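Local coordinates for beta-lactamase-related domain-containing protein (Bacteroides dorei DSM 17855, PDB 5TGF), which is of unconfirmed function but belongs to the beta-lactamase family, is probably a serine hydrolase, and can bind calcium, at residues V63-L77 against A162-I175. Residues are numbered along the deposited sequence; the frame is centred on the assembly and turned at random.
Sequences VAAAVIGAVVDRTDL and AMGKEFEPLFQELI
Val67 is a knob in a hole formed by Phe167, Leu170, Phe171 and Ile175. Its two methyls divide the work. CG1 stands anti to the backbone N (chi1 175°) and meets Phe167 CE1 at 3.7 Å and the CB of Leu170. CG2 turns to the other wall, where it lies 3.6 Å from Phe171 CD1 and also touches Ile175 CG1.

Leu174 returns the fit, as a knob among Val67, Ala70, Val71 and Arg74. Its CD1 lies 3.8 Å from Val71 CG2 and also packs on Ala70 CB. Its CD2 covers one face of the Arg74 guanidinium, 3.5 Å from NE and toward the rim of the group. Arg74 NH1 donates to Ala70 O (3.1 Å), which lies near the guanidinium plane and helps fix its rotation. A water accepts weakly from Arg74 NH2 and donates to Leu174 O.

Phe167 meets Ile68 CG1 at its ring edge, while Ala64 CB approaches CZ obliquely. At the far end, Met163, a selenomethionine, sets CG against both methyls of Val71. Its chain bends so that SE reaches Thr75 CG2 at 3.7 Å. Thr75 OG1 donates to Val71 O and accepts from Leu77 N, an ST turn. Val72, Thr75 and Leu77 are calcium-binding residues, though no calcium is bound here.

No direct hydrogen bond joins the two segments. Helices 63-74 and 167-175 cross at 74°, their axes 9.5 Å apart. Phe186 packs edge-to-face on Phe167 and Phe171. Helix 150-163 reaches Ala64, Ile68 and Val71, and helix 207-218 covers Val63 and Ala66.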
loop_
_atom_site.group_PDB
_atom_site.type_symbol
_atom_site.label_atom_id
_atom_site.label_comp_id
_atom_site.label_asym_id
_atom_site.label_seq_id
_atom_site.Cartn_x
_atom_site.Cartn_y
_atom_site.Cartn_z
ATOM N N VAL A 63 1.608 2.077 3.888
ATOM C CA VAL A 63 2.515 2.551 4.956
ATOM C C VAL A 63 3.384 3.710 4.471
ATOM O O VAL A 63 3.572 4.691 5.179
ATOM C CB VAL A 63 3.384 1.406 5.512
ATOM C CG1 VAL A 63 4.304 1.930 6.625
ATOM C CG2 VAL A 63 2.504 0.257 5.993
ATOM N N ALA A 64 3.888 3.637 3.248
ATOM C CA ALA A 64 4.739 4.726 2.740
ATOM C C ALA A 64 3.972 6.030 2.544
ATOM O O ALA A 64 4.462 7.124 2.882
ATOM C CB ALA A 64 5.404 4.293 1.445
ATOM N N ALA A 65 2.739 5.934 2.054
ATOM C CA ALA A 65 1.864 7.101 1.979
ATOM C C ALA A 65 1.615 7.705 3.383
ATOM O O ALA A 65 1.557 8.939 3.531
ATOM C CB ALA A 65 0.541 6.723 1.332
ATOM N N ALA A 66 1.471 6.852 4.385
ATOM C CA ALA A 66 1.325 7.330 5.782
ATOM C C ALA A 66 2.580 8.066 6.313
ATOM O O ALA A 66 2.443 9.063 7.031
ATOM C CB ALA A 66 0.955 6.193 6.700
ATOM N N VAL A 67 3.783 7.625 5.932
ATOM C CA VAL A 67 4.999 8.325 6.342
ATOM C C VAL A 67 4.996 9.744 5.729
ATOM O O VAL A 67 5.234 10.742 6.417
ATOM C CB VAL A 67 6.265 7.563 5.917
ATOM C CG1 VAL A 67 7.522 8.359 6.238
ATOM C CG2 VAL A 67 6.337 6.204 6.589
ATOM N N ILE A 68 4.675 9.829 4.440
ATOM C CA ILE A 68 4.592 11.102 3.751
ATOM C C ILE A 68 3.469 11.988 4.339
ATOM O O ILE A 68 3.674 13.188 4.545
ATOM C CB ILE A 68 4.426 10.922 2.224
ATOM C CG1 ILE A 68 5.619 10.154 1.649
ATOM C CG2 ILE A 68 4.181 12.270 1.523
ATOM C CD1 ILE A 68 5.425 9.731 0.209
ATOM N N GLY A 69 2.325 11.394 4.651
ATOM C CA GLY A 69 1.278 12.122 5.353
ATOM C C GLY A 69 1.741 12.707 6.707
ATOM O O GLY A 69 1.323 13.809 7.096
ATOM N N ALA A 70 2.567 11.995 7.437
ATOM C CA ALA A 70 3.080 12.517 8.719
ATOM C C ALA A 70 4.037 13.722 8.512
ATOM O O ALA A 70 4.086 14.662 9.324
ATOM C CB ALA A 70 3.737 11.416 9.520
ATOM N N VAL A 71 4.731 13.726 7.388
ATOM C CA VAL A 71 5.564 14.852 7.006
ATOM C C VAL A 71 4.707 16.030 6.571
ATOM O O VAL A 71 4.958 17.181 6.971
ATOM C CB VAL A 71 6.572 14.437 5.896
ATOM C CG1 VAL A 71 7.343 15.630 5.372
ATOM C CG2 VAL A 71 7.509 13.370 6.431
ATOM N N VAL A 72 3.669 15.769 5.781
ATOM C CA VAL A 72 2.734 16.809 5.389
ATOM C C VAL A 72 2.110 17.478 6.626
ATOM O O VAL A 72 1.909 18.678 6.629
ATOM C CB VAL A 72 1.649 16.264 4.460
ATOM C CG1 VAL A 72 0.437 17.198 4.370
ATOM C CG2 VAL A 72 2.255 15.976 3.086
ATOM N N ASP A 73 1.806 16.688 7.636
ATOM C CA ASP A 73 1.244 17.206 8.877
ATOM C C ASP A 73 2.205 18.169 9.625
ATOM O O ASP A 73 1.741 19.040 10.348
ATOM C CB ASP A 73 0.830 16.048 9.799
ATOM C CG ASP A 73 -0.449 15.330 9.330
ATOM O OD1 ASP A 73 -1.112 15.802 8.381
ATOM O OD2 ASP A 73 -0.781 14.264 9.896
ATOM N N ARG A 74 3.508 17.970 9.479
ATOM C CA ARG A 74 4.554 18.658 10.283
ATOM C C ARG A 74 5.330 19.779 9.550
ATOM O O ARG A 74 6.187 20.419 10.156
ATOM C CB ARG A 74 5.597 17.645 10.755
ATOM C CG ARG A 74 5.157 16.764 11.889
ATOM C CD ARG A 74 6.130 15.607 12.045
ATOM N NE ARG A 74 5.840 14.797 13.219
ATOM C CZ ARG A 74 4.813 13.975 13.325
ATOM N NH1 ARG A 74 3.957 13.813 12.319
ATOM N NH2 ARG A 74 4.650 13.287 14.440
ATOM N N THR A 75 5.127 19.937 8.252
ATOM C CA THR A 75 5.957 20.837 7.433
ATOM C C THR A 75 5.063 21.599 6.463
ATOM O O THR A 75 3.860 21.411 6.443
ATOM C CB THR A 75 7.003 20.055 6.620
ATOM O OG1 THR A 75 6.328 19.194 5.695
ATOM C CG2 THR A 75 7.943 19.241 7.519
ATOM N N ASP A 76 5.654 22.470 5.652
ATOM C CA ASP A 76 4.946 23.147 4.570
ATOM C C ASP A 76 4.698 22.240 3.342
ATOM O O ASP A 76 4.059 22.657 2.387
ATOM C CB ASP A 76 5.754 24.384 4.144
ATOM C CG ASP A 76 5.024 25.264 3.127
ATOM O OD1 ASP A 76 3.896 25.722 3.394
ATOM O OD2 ASP A 76 5.596 25.520 2.057
ATOM N N LEU A 77 5.181 21.003 3.371
ATOM C CA LEU A 77 4.859 20.030 2.298
ATOM C C LEU A 77 3.363 19.803 2.241
ATOM O O LEU A 77 2.707 19.664 3.284
ATOM C CB LEU A 77 5.576 18.698 2.554
ATOM C CG LEU A 77 5.410 17.675 1.426
ATOM C CD1 LEU A 77 6.101 18.144 0.137
ATOM C CD2 LEU A 77 5.986 16.349 1.888
ATOM N N ALA A 162 11.833 17.848 2.897
ATOM C CA ALA A 162 11.030 18.665 3.802
ATOM C C ALA A 162 11.428 18.467 5.260
ATOM O O ALA A 162 11.361 19.423 6.066
ATOM C CB ALA A 162 9.555 18.370 3.589
HETATM N N MSE A 163 11.898 17.265 5.601
HETATM C CA MSE A 163 12.319 16.954 6.956
HETATM C C MSE A 163 13.809 17.042 7.208
HETATM O O MSE A 163 14.247 16.918 8.352
HETATM C CB MSE A 163 11.913 15.518 7.313
HETATM C CG MSE A 163 10.412 15.305 7.282
HETATM SE SE MSE A 163 9.610 16.240 8.822
HETATM C CE MSE A 163 10.257 15.100 10.276
ATOM N N GLY A 164 14.607 17.112 6.153
ATOM C CA GLY A 164 16.062 16.994 6.294
ATOM C C GLY A 164 16.540 15.657 6.819
ATOM O O GLY A 164 17.551 15.587 7.521
ATOM N N LYS A 165 15.871 14.572 6.411
ATOM C CA LYS A 165 16.124 13.255 6.996
ATOM C C LYS A 165 15.705 12.170 5.972
ATOM O O LYS A 165 14.738 12.350 5.256
ATOM C CB LYS A 165 15.287 13.092 8.269
ATOM C CG LYS A 165 15.796 12.081 9.253
ATOM C CD LYS A 165 15.033 12.186 10.590
ATOM C CE LYS A 165 15.298 10.930 11.417
ATOM N NZ LYS A 165 14.688 10.940 12.782
ATOM N N GLU A 166 16.411 11.054 5.952
ATOM C CA GLU A 166 16.133 10.024 4.946
ATOM C C GLU A 166 14.861 9.227 5.296
ATOM O O GLU A 166 14.395 9.229 6.446
ATOM C CB GLU A 166 17.344 9.114 4.757
ATOM C CG GLU A 166 18.465 9.763 3.942
ATOM C CD GLU A 166 19.395 8.743 3.324
ATOM O OE1 GLU A 166 20.191 8.160 4.067
ATOM O OE2 GLU A 166 19.270 8.445 2.115
ATOM N N PHE A 167 14.299 8.583 4.282
ATOM C CA PHE A 167 12.959 8.008 4.352
ATOM C C PHE A 167 12.847 6.845 5.340
ATOM O O PHE A 167 11.835 6.719 6.062
ATOM C CB PHE A 167 12.480 7.584 2.949
ATOM C CG PHE A 167 11.026 7.156 2.923
ATOM C CD1 PHE A 167 10.028 8.080 2.795
ATOM C CD2 PHE A 167 10.685 5.838 3.145
ATOM C CE1 PHE A 167 8.686 7.700 2.838
ATOM C CE2 PHE A 167 9.353 5.440 3.151
ATOM C CZ PHE A 167 8.366 6.376 3.016
ATOM N N GLU A 168 13.829 5.960 5.363
ATOM C CA GLU A 168 13.758 4.855 6.312
ATOM C C GLU A 168 13.795 5.379 7.790
ATOM O O GLU A 168 12.973 4.964 8.624
ATOM C CB GLU A 168 14.811 3.810 6.012
ATOM C CG GLU A 168 14.937 2.685 7.040
ATOM C CD GLU A 168 13.647 1.906 7.297
ATOM O OE1 GLU A 168 12.756 1.866 6.433
ATOM O OE2 GLU A 168 13.515 1.321 8.379
ATOM N N PRO A 169 14.731 6.298 8.105
ATOM C CA PRO A 169 14.692 6.842 9.464
ATOM C C PRO A 169 13.404 7.588 9.771
ATOM O O PRO A 169 12.892 7.475 10.902
ATOM C CB PRO A 169 15.883 7.813 9.495
ATOM C CG PRO A 169 16.796 7.347 8.464
ATOM C CD PRO A 169 16.030 6.530 7.460
ATOM N N LEU A 170 12.840 8.263 8.778
ATOM C CA LEU A 170 11.535 8.892 8.946
ATOM C C LEU A 170 10.428 7.901 9.269
ATOM O O LEU A 170 9.583 8.145 10.128
ATOM C CB LEU A 170 11.148 9.712 7.720
ATOM C CG LEU A 170 11.891 11.034 7.542
ATOM C CD1 LEU A 170 11.524 11.576 6.182
ATOM C CD2 LEU A 170 11.500 12.023 8.668
ATOM N N PHE A 171 10.423 6.767 8.581
ATOM C CA PHE A 171 9.440 5.743 8.868
ATOM C C PHE A 171 9.531 5.305 10.323
ATOM O O PHE A 171 8.507 5.128 10.973
ATOM C CB PHE A 171 9.653 4.533 7.959
ATOM C CG PHE A 171 8.857 3.321 8.362
ATOM C CD1 PHE A 171 7.484 3.392 8.553
ATOM C CD2 PHE A 171 9.488 2.095 8.506
ATOM C CE1 PHE A 171 6.770 2.261 8.948
ATOM C CE2 PHE A 171 8.790 0.992 8.910
ATOM C CZ PHE A 171 7.412 1.072 9.101
ATOM N N GLN A 172 10.748 5.091 10.817
ATOM C CA GLN A 172 10.928 4.627 12.185
ATOM C C GLN A 172 10.507 5.740 13.161
ATOM O O GLN A 172 9.834 5.468 14.122
ATOM C CB GLN A 172 12.377 4.204 12.452
ATOM C CG GLN A 172 12.886 3.038 11.572
ATOM C CD GLN A 172 12.106 1.739 11.764
ATOM O OE1 GLN A 172 11.533 1.475 12.830
ATOM N NE2 GLN A 172 12.166 0.877 10.754
ATOM N N GLU A 173 10.882 6.972 12.880
ATOM C CA GLU A 173 10.586 8.073 13.811
ATOM C C GLU A 173 9.073 8.371 13.886
ATOM O O GLU A 173 8.507 8.458 14.982
ATOM C CB GLU A 173 11.373 9.321 13.439
ATOM C CG GLU A 173 11.029 10.531 14.305
ATOM C CD GLU A 173 11.533 11.852 13.737
ATOM O OE1 GLU A 173 12.333 11.842 12.768
ATOM O OE2 GLU A 173 11.116 12.916 14.266
ATOM N N LEU A 174 8.424 8.454 12.731
ATOM C CA LEU A 174 7.067 8.999 12.619
ATOM C C LEU A 174 5.929 7.965 12.661
ATOM O O LEU A 174 4.798 8.312 12.983
ATOM C CB LEU A 174 6.953 9.794 11.313
ATOM C CG LEU A 174 7.856 11.007 11.175
ATOM C CD1 LEU A 174 7.609 11.701 9.855
ATOM C CD2 LEU A 174 7.647 11.985 12.329
ATOM N N ILE A 175 6.217 6.718 12.284
ATOM C CA ILE A 175 5.197 5.697 12.264
ATOM C C ILE A 175 5.552 4.479 13.126
ATOM O O ILE A 175 4.750 4.056 13.972
ATOM C CB ILE A 175 4.874 5.261 10.814
ATOM C CG1 ILE A 175 4.448 6.457 9.926
ATOM C CG2 ILE A 175 3.852 4.132 10.789
ATOM C CD1 ILE A 175 3.129 7.112 10.280
HETATM O O HOH W 1 3.574 10.696 13.478
#